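Local coordinates for protein polymeric immunoglobulin receptor (Mus musculus, PDB 4NOF) that probably carries polymeric IgA and IgM across epithelial cells, with its cleaved extracellular part remaining attached to them as secretory component, at residues L48-D51 with K55-P58; S34-C39 with T74-N79. One frame throughout, in Å; residues are numbered along the deposited sequence.

The two interactions sit at different depths of one immunoglobulin V-set sandwich. Interaction 2 is buried, joining strand 36-41 of the five-stranded sheet to strand 75-80 of the opposing sheet through aliphatic and aromatic side chains. Interaction 1 is only partly buried; there the chain leaving strand 46-51, at the margin of the same five-stranded sheet, folds back along that strand through main-chain bonds, an amide, a carboxylate and a water. Strands 36-41 and 46-51 are adjacent, and L38 marks the junction: its side chain belongs to interaction 2, while its backbone pairs with V49 and I50 of interaction 1. Along the sequence, interaction 1 is nested between the segments of interaction 2.

Interaction 1. Residues L48-D51 with K55-P58; sequences LVID and KVNP
At the bulged outer strand of the V-set sheet, I50 and V56 form a single antiparallel bridge, in the region where many V domains carry strand C''. The pair is of the non-hydrogen-bonded kind: the CA atoms of I50 and V56 lie 4.3 Å apart, and the main-chain bonds flank them. On one flank N57 N donates to V49 O over 2.9 Å, almost straight at the hydrogen (175°) but from above the carbonyl plane. On the other, D51 N reaches K55 O at 3.0 Å. A classic beta bulge sets V49 and I50 opposite the single residue L38, whose backbone bonds to both, while N57 takes the successive carbonyls of L48 and V49. With CG anti to the N57 backbone nitrogen (chi1 -177°), its amide extends to L48, where ND2 meets O at 3.1 Å, nearly along the C=O axis and close to the N57 amide plane. N57 OD1 accepts from S59 N.

In the D51 carboxylate, OD1 is held chiefly by T53 OG1; K55 N adds a longer approach, 3.3 Å from OD1 and from above the carboxylate plane. The side chains of D51 and K55 run alongside each other, yet their charged atoms, OD2 and NZ, remain 5.0 Å apart. One water spans them, donating to D51 OD2 and accepting from K55 NZ, which also bonds T53 OG1. L48 crosses K55 at about a right angle, its CD2 against CB at 4.0 Å. Replacing D51 with an alanine takes away the carboxylate, and T53 OG1, K55 N and the water would probably lose their partner, leaving the loop between the segments freer to move. Because polar and main-chain bonds dominate, attachment here depends on backbone register and directed donors more than on apolar burial, and the Asp-Lys attraction is likely to be solvent-mediated.

Interaction 2. Residues S34-C39 with T74-N79; sequences SKKSLC and TVFYVN
F76 has the most surface covered in this contact, and K36 supplies the lid over one face of its ring. K36 CB stands 3.7 Å from the ring centroid and 10° off the normal, which identifies a CH-pi contact centred on the face. The lysine then bends at chi2 (-55°), so that the chain turns past the CD1-CE1 side of the ring instead of running straight on, CD lying beyond the rim, 3.8 Å from F76 CD1. A further bend at chi4 directs the ammonium away from the aromatic toward the loop that leads into the strand, where K36 NZ donates to S34 O at 3.1 Å in the carbonyl plane and to A32 O. An aliphatic stem is thus spent on the core while two main-chain carbonyls take up the buried polar end.

The edge of the ring has a different neighbour. S37 O lies in the ring plane, 3.5 Å from F76 CZ, on the hydrogen-bearing rim and not over the pi cloud. These meetings occur between the two sheets of the immunoglobulin sandwich: strands 36-39 and 75-79 approach to 8.5 Å between axes and cross at -42°, a spacing filled by side chains with no backbone pairing. F76 also rests on C25 of the C25-C93 disulfide that ties the sheets together.

Further along, L38 meets V78 through branched methyl ends. With its CG anti to the backbone nitrogen, L38 sends CD2 across the gap to V78 CG1, 3.9 Å away, while the other valine methyl, CG2, sits 4.1 Å from L38 CB; the leucine is therefore met at both its base and its end. I23 and Y91 touch L38 as well, and V78 also packs across the interface on I50 of strand 46-51, the neighbour of strand 36-41.

Interaction 1. Residues L48-D51 with K55-P58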
ATOM      1  N   LEU A  48      -3.457  -4.406  -8.461  1.00 19.96           N
ATOM      2  CA  LEU A  48      -3.073  -5.118  -7.230  1.00 19.50           C
ATOM      3  C   LEU A  48      -1.566  -5.182  -7.017  1.00 17.17           C
ATOM      4  O   LEU A  48      -0.795  -5.491  -7.929  1.00 18.62           O
ATOM      5  CB  LEU A  48      -3.673  -6.535  -7.240  1.00 21.91           C
ATOM      6  CG  LEU A  48      -3.460  -7.432  -6.016  1.00 26.00           C
ATOM      7  CD1 LEU A  48      -3.977  -6.785  -4.765  1.00 25.78           C
ATOM      8  CD2 LEU A  48      -4.236  -8.724  -6.217  1.00 29.76           C
ATOM      9  N   VAL A  49      -1.116  -4.861  -5.797  1.00 15.48           N
ATOM     10  CA  VAL A  49       0.218  -5.140  -5.341  1.00 15.82           C
ATOM     11  C   VAL A  49       0.209  -6.403  -4.492  1.00 14.96           C
ATOM     12  O   VAL A  49       0.922  -7.338  -4.788  1.00 14.76           O
ATOM     13  CB  VAL A  49       0.771  -3.940  -4.535  1.00 16.31           C
ATOM     14  CG1 VAL A  49       2.129  -4.237  -3.911  1.00 17.46           C
ATOM     15  CG2 VAL A  49       0.773  -2.713  -5.464  1.00 17.59           C
ATOM     16  N   ILE A  50      -0.590  -6.418  -3.417  1.00 15.47           N
ATOM     17  CA  ILE A  50      -0.702  -7.603  -2.558  1.00 15.14           C
ATOM     18  C   ILE A  50      -2.001  -7.520  -1.797  1.00 14.23           C
ATOM     19  O   ILE A  50      -2.466  -6.412  -1.459  1.00 13.93           O
ATOM     20  CB  ILE A  50       0.509  -7.693  -1.587  1.00 16.29           C
ATOM     21  CG1 ILE A  50       0.515  -8.986  -0.796  1.00 17.34           C
ATOM     22  CG2 ILE A  50       0.568  -6.464  -0.662  1.00 16.33           C
ATOM     23  CD1 ILE A  50       1.835  -9.255  -0.118  1.00 18.44           C
ATOM     24  N   ASP A  51      -2.608  -8.674  -1.530  1.00 14.76           N
ATOM     25  CA  ASP A  51      -3.787  -8.698  -0.669  1.00 15.97           C
ATOM     26  C   ASP A  51      -3.738  -9.815   0.365  1.00 15.89           C
ATOM     27  O   ASP A  51      -2.874 -10.661   0.336  1.00 16.40           O
ATOM     28  CB  ASP A  51      -5.092  -8.679  -1.473  1.00 18.30           C
ATOM     29  CG  ASP A  51      -5.385  -9.958  -2.221  1.00 20.37           C
ATOM     30  OD1 ASP A  51      -4.987 -11.073  -1.815  1.00 21.45           O
ATOM     31  OD2 ASP A  51      -6.137  -9.832  -3.230  1.00 23.38           O
ATOM     32  N   LYS A  55      -2.657 -13.162  -2.737  1.00 17.32           N
ATOM     33  CA  LYS A  55      -2.350 -12.819  -4.136  1.00 17.35           C
ATOM     34  C   LYS A  55      -1.348 -11.687  -4.154  1.00 17.16           C
ATOM     35  O   LYS A  55      -1.455 -10.740  -3.344  1.00 17.00           O
ATOM     36  CB  LYS A  55      -3.609 -12.412  -4.897  1.00 18.25           C
ATOM     37  CG  LYS A  55      -4.570 -13.542  -5.077  1.00 22.41           C
ATOM     38  CD  LYS A  55      -5.675 -13.216  -6.079  1.00 26.04           C
ATOM     39  CE  LYS A  55      -6.679 -14.341  -6.079  1.00 31.80           C
ATOM     40  NZ  LYS A  55      -7.453 -14.422  -4.793  1.00 34.78           N
ATOM     41  N   VAL A  56      -0.384 -11.764  -5.061  1.00 15.08           N
ATOM     42  CA  VAL A  56       0.672 -10.775  -5.169  1.00 16.24           C
ATOM     43  C   VAL A  56       1.008 -10.532  -6.636  1.00 16.99           C
ATOM     44  O   VAL A  56       1.027 -11.456  -7.448  1.00 16.94           O
ATOM     45  CB  VAL A  56       1.912 -11.168  -4.337  1.00 18.36           C
ATOM     46  CG1 VAL A  56       2.532 -12.456  -4.835  1.00 21.00           C
ATOM     47  CG2 VAL A  56       2.970 -10.076  -4.330  1.00 18.42           C
ATOM     48  N   ASN A  57       1.268  -9.283  -6.953  1.00 16.33           N
ATOM     49  CA  ASN A  57       1.731  -8.888  -8.309  1.00 17.45           C
ATOM     50  C   ASN A  57       3.091  -9.500  -8.551  1.00 17.64           C
ATOM     51  O   ASN A  57       3.978  -9.389  -7.724  1.00 17.70           O
ATOM     52  CB  ASN A  57       1.806  -7.358  -8.269  1.00 18.67           C
ATOM     53  CG  ASN A  57       2.202  -6.707  -9.593  1.00 20.09           C
ATOM     54  OD1 ASN A  57       3.081  -7.176 -10.308  1.00 20.61           O
ATOM     55  ND2 ASN A  57       1.598  -5.558  -9.866  1.00 22.11           N
ATOM     56  N   PRO A  58       3.314 -10.159  -9.727  1.00 19.69           N
ATOM     57  CA  PRO A  58       4.642 -10.719 -10.014  1.00 20.31           C
ATOM     58  C   PRO A  58       5.814  -9.760  -9.882  1.00 19.88           C
ATOM     59  O   PRO A  58       6.936 -10.202  -9.565  1.00 21.53           O
ATOM     60  CB  PRO A  58       4.542 -11.160 -11.512  1.00 20.39           C
ATOM     61  CG  PRO A  58       3.127 -11.170 -11.856  1.00 20.84           C
ATOM     62  CD  PRO A  58       2.329 -10.395 -10.804  1.00 19.79           C
TER
HETATM   63  O   HOH W   1      -8.076 -11.505  -4.224  1.00 33.46           O

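Interaction 2. Residues S34-C39 with T74-N79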
ATOM      1  N   SER A  34     -13.027  -7.895   6.436  1.00 27.56           N
ATOM      2  CA  SER A  34     -12.967  -7.816   4.994  1.00 27.68           C
ATOM      3  C   SER A  34     -11.535  -7.976   4.461  1.00 23.12           C
ATOM      4  O   SER A  34     -10.571  -7.920   5.199  1.00 22.29           O
ATOM      5  CB  SER A  34     -13.478  -6.465   4.497  1.00 32.72           C
ATOM      6  OG  SER A  34     -14.590  -5.946   5.217  1.00 39.49           O
ATOM      7  N   LYS A  35     -11.455  -8.162   3.163  1.00 21.88           N
ATOM      8  CA  LYS A  35     -10.172  -8.280   2.468  1.00 21.69           C
ATOM      9  C   LYS A  35      -9.381  -6.994   2.664  1.00 19.44           C
ATOM     10  O   LYS A  35      -9.940  -5.873   2.712  1.00 20.77           O
ATOM     11  CB  LYS A  35     -10.390  -8.552   0.973  1.00 24.71           C
ATOM     12  CG  LYS A  35      -9.122  -8.779   0.169  1.00 26.58           C
ATOM     13  CD  LYS A  35      -9.423  -9.206  -1.273  1.00 31.50           C
ATOM     14  CE  LYS A  35     -10.047  -8.057  -2.046  1.00 35.85           C
ATOM     15  NZ  LYS A  35     -10.155  -8.353  -3.505  1.00 40.00           N
ATOM     16  N   LYS A  36      -8.072  -7.161   2.834  1.00 17.42           N
ATOM     17  CA  LYS A  36      -7.146  -6.052   2.980  1.00 17.22           C
ATOM     18  C   LYS A  36      -6.258  -6.072   1.768  1.00 16.73           C
ATOM     19  O   LYS A  36      -5.801  -7.119   1.387  1.00 16.86           O
ATOM     20  CB  LYS A  36      -6.250  -6.187   4.212  1.00 17.56           C
ATOM     21  CG  LYS A  36      -6.927  -6.462   5.575  1.00 20.87           C
ATOM     22  CD  LYS A  36      -7.970  -5.471   5.932  1.00 23.08           C
ATOM     23  CE  LYS A  36      -8.449  -5.702   7.396  1.00 26.77           C
ATOM     24  NZ  LYS A  36      -8.974  -7.080   7.660  1.00 25.29           N
ATOM     25  N   SER A  37      -6.013  -4.910   1.162  1.00 15.31           N
ATOM     26  CA  SER A  37      -5.243  -4.888  -0.086  1.00 16.20           C
ATOM     27  C   SER A  37      -4.459  -3.595  -0.201  1.00 15.58           C
ATOM     28  O   SER A  37      -4.814  -2.571   0.391  1.00 14.28           O
ATOM     29  CB  SER A  37      -6.165  -5.036  -1.303  1.00 17.89           C
ATOM     30  OG  SER A  37      -7.035  -3.937  -1.497  1.00 20.54           O
ATOM     31  N   LEU A  38      -3.392  -3.665  -0.993  1.00 15.08           N
ATOM     32  CA  LEU A  38      -2.705  -2.476  -1.485  1.00 15.88           C
ATOM     33  C   LEU A  38      -2.683  -2.548  -3.000  1.00 14.87           C
ATOM     34  O   LEU A  38      -2.371  -3.606  -3.575  1.00 14.56           O
ATOM     35  CB  LEU A  38      -1.269  -2.412  -0.949  1.00 15.74           C
ATOM     36  CG  LEU A  38      -0.429  -1.164  -1.274  1.00 16.88           C
ATOM     37  CD1 LEU A  38      -0.968   0.050  -0.540  1.00 17.76           C
ATOM     38  CD2 LEU A  38       1.046  -1.391  -0.959  1.00 17.72           C
ATOM     39  N   CYS A  39      -3.022  -1.433  -3.646  1.00 15.41           N
ATOM     40  CA  CYS A  39      -2.904  -1.340  -5.093  0.50 16.14           C
ATOM     41  C   CYS A  39      -2.150  -0.076  -5.507  1.00 16.63           C
ATOM     42  O   CYS A  39      -2.028   0.878  -4.731  1.00 16.03           O
ATOM     43  CB  CYS A  39      -4.273  -1.382  -5.762  0.50 16.73           C
ATOM     44  SG  CYS A  39      -5.382  -0.012  -5.402  0.50 17.38           S
ATOM     45  N   THR A  74      -7.090  -2.197  14.055  1.00 25.79           N
ATOM     46  CA  THR A  74      -7.534  -1.106  13.173  1.00 28.74           C
ATOM     47  C   THR A  74      -6.488  -0.620  12.166  1.00 26.05           C
ATOM     48  O   THR A  74      -6.625   0.447  11.609  1.00 23.99           O
ATOM     49  CB  THR A  74      -7.976   0.139  13.977  1.00 31.35           C
ATOM     50  OG1 THR A  74      -6.858   0.678  14.685  1.00 33.70           O
ATOM     51  CG2 THR A  74      -9.084  -0.203  14.932  1.00 37.20           C
ATOM     52  N   VAL A  75      -5.439  -1.410  11.938  1.00 22.83           N
ATOM     53  CA  VAL A  75      -4.400  -1.018  10.995  1.00 21.13           C
ATOM     54  C   VAL A  75      -3.749  -2.277  10.456  1.00 18.72           C
ATOM     55  O   VAL A  75      -3.540  -3.230  11.199  1.00 18.53           O
ATOM     56  CB  VAL A  75      -3.321  -0.089  11.622  1.00 25.52           C
ATOM     57  CG1 VAL A  75      -2.538  -0.807  12.691  1.00 26.80           C
ATOM     58  CG2 VAL A  75      -2.389   0.434  10.559  1.00 24.99           C
ATOM     59  N   PHE A  76      -3.455  -2.285   9.153  1.00 17.09           N
ATOM     60  CA  PHE A  76      -2.570  -3.283   8.585  1.00 15.71           C
ATOM     61  C   PHE A  76      -1.400  -2.614   7.916  1.00 15.60           C
ATOM     62  O   PHE A  76      -1.366  -1.378   7.736  1.00 17.14           O
ATOM     63  CB  PHE A  76      -3.263  -4.296   7.665  1.00 15.11           C
ATOM     64  CG  PHE A  76      -3.742  -3.738   6.350  1.00 15.29           C
ATOM     65  CD1 PHE A  76      -4.994  -3.140   6.247  1.00 16.06           C
ATOM     66  CD2 PHE A  76      -2.963  -3.884   5.175  1.00 14.89           C
ATOM     67  CE1 PHE A  76      -5.445  -2.654   5.013  1.00 15.63           C
ATOM     68  CE2 PHE A  76      -3.431  -3.405   3.942  1.00 15.53           C
ATOM     69  CZ  PHE A  76      -4.669  -2.779   3.878  1.00 15.16           C
ATOM     70  N   TYR A  77      -0.402  -3.429   7.603  1.00 14.89           N
ATOM     71  CA  TYR A  77       0.863  -2.935   7.107  1.00 14.94           C
ATOM     72  C   TYR A  77       1.261  -3.698   5.876  1.00 14.95           C
ATOM     73  O   TYR A  77       0.984  -4.884   5.755  1.00 16.63           O
ATOM     74  CB  TYR A  77       1.969  -3.048   8.134  1.00 16.70           C
ATOM     75  CG  TYR A  77       1.681  -2.352   9.435  1.00 18.74           C
ATOM     76  CD1 TYR A  77       1.963  -0.990   9.595  1.00 20.27           C
ATOM     77  CD2 TYR A  77       1.059  -3.028  10.473  1.00 19.75           C
ATOM     78  CE1 TYR A  77       1.686  -0.339  10.807  1.00 22.45           C
ATOM     79  CE2 TYR A  77       0.770  -2.370  11.687  1.00 22.75           C
ATOM     80  CZ  TYR A  77       1.091  -1.047  11.843  1.00 23.05           C
ATOM     81  OH  TYR A  77       0.797  -0.405  13.054  1.00 28.79           O
ATOM     82  N   VAL A  78       1.894  -2.986   4.945  1.00 15.09           N
ATOM     83  CA  VAL A  78       2.580  -3.628   3.830  1.00 15.85           C
ATOM     84  C   VAL A  78       4.026  -3.184   3.769  1.00 15.15           C
ATOM     85  O   VAL A  78       4.311  -1.993   3.639  1.00 16.35           O
ATOM     86  CB  VAL A  78       1.895  -3.334   2.479  1.00 15.43           C
ATOM     87  CG1 VAL A  78       2.649  -4.016   1.359  1.00 16.39           C
ATOM     88  CG2 VAL A  78       0.443  -3.806   2.517  1.00 16.57           C
ATOM     89  N   ASN A  79       4.945  -4.130   3.933  1.00 15.88           N
ATOM     90  CA  ASN A  79       6.343  -3.818   3.780  1.00 17.96           C
ATOM     91  C   ASN A  79       6.726  -4.108   2.370  1.00 18.08           C
ATOM     92  O   ASN A  79       6.426  -5.173   1.869  1.00 18.00           O
ATOM     93  CB  ASN A  79       7.245  -4.611   4.734  1.00 19.81           C
ATOM     94  CG  ASN A  79       8.698  -4.143   4.655  1.00 22.65           C
ATOM     95  OD1 ASN A  79       9.485  -4.748   3.962  1.00 25.28           O
ATOM     96  ND2 ASN A  79       9.015  -3.020   5.280  1.00 22.94           N
TER